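Local coordinates for protein hydrazine synthase subunit alpha (Candidatus Kuenenia stuttgartiensis, PDB 5C2V) that forms the hydrazine synthase complex with the beta and gamma subunits and, using heme c, condenses hydroxylamine with ammonia to yield hydrazine, at residues Phe80-Thr84 with Gln384-Val388. Coordinates in Å, arbitrary orientation, origin at the centre of the assembly. Numbering follows the deposited sequence.
Sequences FDPCT and QPAPV
This is a blade-to-blade contact near the propeller axis: strands 76-84 and 381-387 are the innermost strands of adjacent blades in the six-bladed beta-propeller. The second belongs to the blade that closes the ring, since it pairs with the N-terminal strand 31-37. As expected for innermost strands, the two segments run nearly parallel (18°), but their axes stay 7.2 Å apart at closest approach and no backbone-to-backbone hydrogen bond joins them; side chains fill the gap. CA register pairs Asp81 with Gln384 (6.8 Å), Pro82 with Ala386 (6.5 Å) and Thr84 with Val388 (6.8 Å). Asp81 (phi/psi 56/67) and Gln384 (53/56) both adopt left-handed backbone conformations, each just before a proline. Gln384, chi1 m and chi2 t, reaches across: its OE1 accepts from Asp81 N at 2.9 Å (148°), and its NE2 donates to Asp81 OD1 at 2.3 Å (120°), too short to read as an especially strong bond. Although the CA-to-CB bond of Asp81 points away, its m rotamer brings OD1 to the Gln384 side-chain amide. Further along, Pro82 CB meets Ala386 CB at 4.2 Å, and Thr84 CG2 (chi1 p) lies 3.9 Å from Pro387 O. Thr35 also hydrogen-bonds Gln384 OE1. On the next blade's inner strand, Arg126 forms a salt bridge with Asp81 OD2, which also accepts from Ser127 N. Each carboxylate oxygen of buried Asp81 thus has partners, tying three consecutive blades through polar chemistry.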
ATOM      1  N   PHE D  80      19.004  33.253   1.445  1.00 66.19           N
ATOM      2  CA  PHE D  80      18.104  32.421   2.238  1.00 66.23           C
ATOM      3  C   PHE D  80      18.866  31.440   3.131  1.00 76.50           C
ATOM      4  O   PHE D  80      20.097  31.461   3.182  1.00 65.32           O
ATOM      5  CB  PHE D  80      17.140  31.658   1.322  1.00 61.41           C
ATOM      6  CG  PHE D  80      17.825  30.792   0.299  1.00 60.22           C
ATOM      7  CD1 PHE D  80      18.338  31.340  -0.867  1.00 72.45           C
ATOM      8  CD2 PHE D  80      17.944  29.427   0.498  1.00 60.38           C
ATOM      9  CE1 PHE D  80      18.966  30.545  -1.807  1.00 63.78           C
ATOM     10  CE2 PHE D  80      18.570  28.627  -0.441  1.00 64.21           C
ATOM     11  CZ  PHE D  80      19.081  29.186  -1.594  1.00 59.71           C
ATOM     12  N   ASP D  81      18.116  30.590   3.830  1.00 69.25           N
ATOM     13  CA  ASP D  81      18.662  29.582   4.745  1.00 74.11           C
ATOM     14  C   ASP D  81      19.563  30.153   5.842  1.00 72.13           C
ATOM     15  O   ASP D  81      20.765  29.894   5.854  1.00 63.16           O
ATOM     16  CB  ASP D  81      19.440  28.521   3.959  1.00 71.41           C
ATOM     17  CG  ASP D  81      18.532  27.539   3.251  1.00 69.83           C
ATOM     18  OD1 ASP D  81      17.384  27.355   3.707  1.00 69.12           O
ATOM     19  OD2 ASP D  81      18.966  26.948   2.240  1.00 56.04           O
ATOM     20  N   PRO D  82      18.983  30.929   6.774  1.00 64.97           N
ATOM     21  CA  PRO D  82      19.767  31.472   7.890  1.00 65.28           C
ATOM     22  C   PRO D  82      20.125  30.415   8.935  1.00 76.99           C
ATOM     23  O   PRO D  82      19.277  29.596   9.286  1.00 83.23           O
ATOM     24  CB  PRO D  82      18.830  32.528   8.501  1.00 74.21           C
ATOM     25  CG  PRO D  82      17.682  32.674   7.532  1.00 75.09           C
ATOM     26  CD  PRO D  82      17.579  31.360   6.839  1.00 77.20           C
ATOM     27  N   CYS D  83      21.363  30.435   9.422  1.00 81.65           N
ATOM     28  CA  CYS D  83      21.743  29.629  10.581  1.00 82.76           C
ATOM     29  C   CYS D  83      22.661  30.426  11.502  1.00 83.57           C
ATOM     30  O   CYS D  83      23.740  30.846  11.090  1.00 77.12           O
ATOM     31  CB  CYS D  83      22.427  28.333  10.141  1.00 67.85           C
ATOM     32  SG  CYS D  83      22.712  27.149  11.479  1.00 74.14           S
ATOM     33  N   THR D  84      22.248  30.610  12.752  1.00 71.68           N
ATOM     34  CA  THR D  84      23.008  31.443  13.682  1.00 53.42           C
ATOM     35  C   THR D  84      24.208  30.705  14.268  1.00 69.65           C
ATOM     36  O   THR D  84      24.191  29.482  14.414  1.00 62.93           O
ATOM     37  CB  THR D  84      22.126  31.952  14.844  1.00 61.76           C
ATOM     38  OG1 THR D  84      21.731  30.852  15.672  1.00 64.05           O
ATOM     39  CG2 THR D  84      20.885  32.654  14.311  1.00 56.98           C
ATOM     40  N   GLN D 384      11.416  30.403   7.377  1.00 66.97           N
ATOM     41  CA  GLN D 384      12.722  30.092   7.958  1.00 68.35           C
ATOM     42  C   GLN D 384      13.097  30.997   9.134  1.00 71.45           C
ATOM     43  O   GLN D 384      14.143  31.644   9.103  1.00 70.32           O
ATOM     44  CB  GLN D 384      13.810  30.173   6.883  1.00 53.97           C
ATOM     45  CG  GLN D 384      13.757  29.060   5.854  1.00 43.37           C
ATOM     46  CD  GLN D 384      14.827  29.202   4.789  1.00 65.16           C
ATOM     47  OE1 GLN D 384      15.293  30.305   4.504  1.00 76.88           O
ATOM     48  NE2 GLN D 384      15.224  28.081   4.195  1.00 47.91           N
ATOM     49  N   PRO D 385      12.247  31.049  10.177  1.00 67.70           N
ATOM     50  CA  PRO D 385      12.618  31.877  11.329  1.00 69.91           C
ATOM     51  C   PRO D 385      13.800  31.291  12.099  1.00 71.57           C
ATOM     52  O   PRO D 385      13.807  30.100  12.408  1.00 73.52           O
ATOM     53  CB  PRO D 385      11.348  31.877  12.182  1.00 49.88           C
ATOM     54  CG  PRO D 385      10.694  30.583  11.865  1.00 65.57           C
ATOM     55  CD  PRO D 385      10.996  30.305  10.416  1.00 62.61           C
ATOM     56  N   ALA D 386      14.785  32.129  12.400  1.00 86.49           N
ATOM     57  CA  ALA D 386      15.954  31.702  13.159  1.00 75.01           C
ATOM     58  C   ALA D 386      16.277  32.717  14.249  1.00 70.49           C
ATOM     59  O   ALA D 386      17.055  33.643  14.025  1.00 69.54           O
ATOM     60  CB  ALA D 386      17.148  31.506  12.238  1.00 63.81           C
ATOM     61  N   PRO D 387      15.673  32.545  15.436  1.00 69.86           N
ATOM     62  CA  PRO D 387      15.834  33.485  16.550  1.00 73.40           C
ATOM     63  C   PRO D 387      17.274  33.548  17.045  1.00 82.66           C
ATOM     64  O   PRO D 387      17.987  32.547  16.974  1.00 70.92           O
ATOM     65  CB  PRO D 387      14.911  32.911  17.627  1.00 59.31           C
ATOM     66  CG  PRO D 387      14.854  31.454  17.325  1.00 53.63           C
ATOM     67  CD  PRO D 387      14.887  31.361  15.826  1.00 58.71           C
ATOM     68  N   VAL D 388      17.697  34.709  17.536  1.00 79.48           N
ATOM     69  CA  VAL D 388      19.057  34.846  18.037  1.00 74.91           C
ATOM     70  C   VAL D 388      19.111  34.492  19.524  1.00 73.78           C
ATOM     71  O   VAL D 388      18.251  34.895  20.311  1.00 65.93           O
ATOM     72  CB  VAL D 388      19.627  36.272  17.792  1.00 75.90           C
ATOM     73  CG1 VAL D 388      19.429  36.674  16.338  1.00 75.54           C
ATOM     74  CG2 VAL D 388      18.996  37.306  18.715  1.00 85.30           C
TER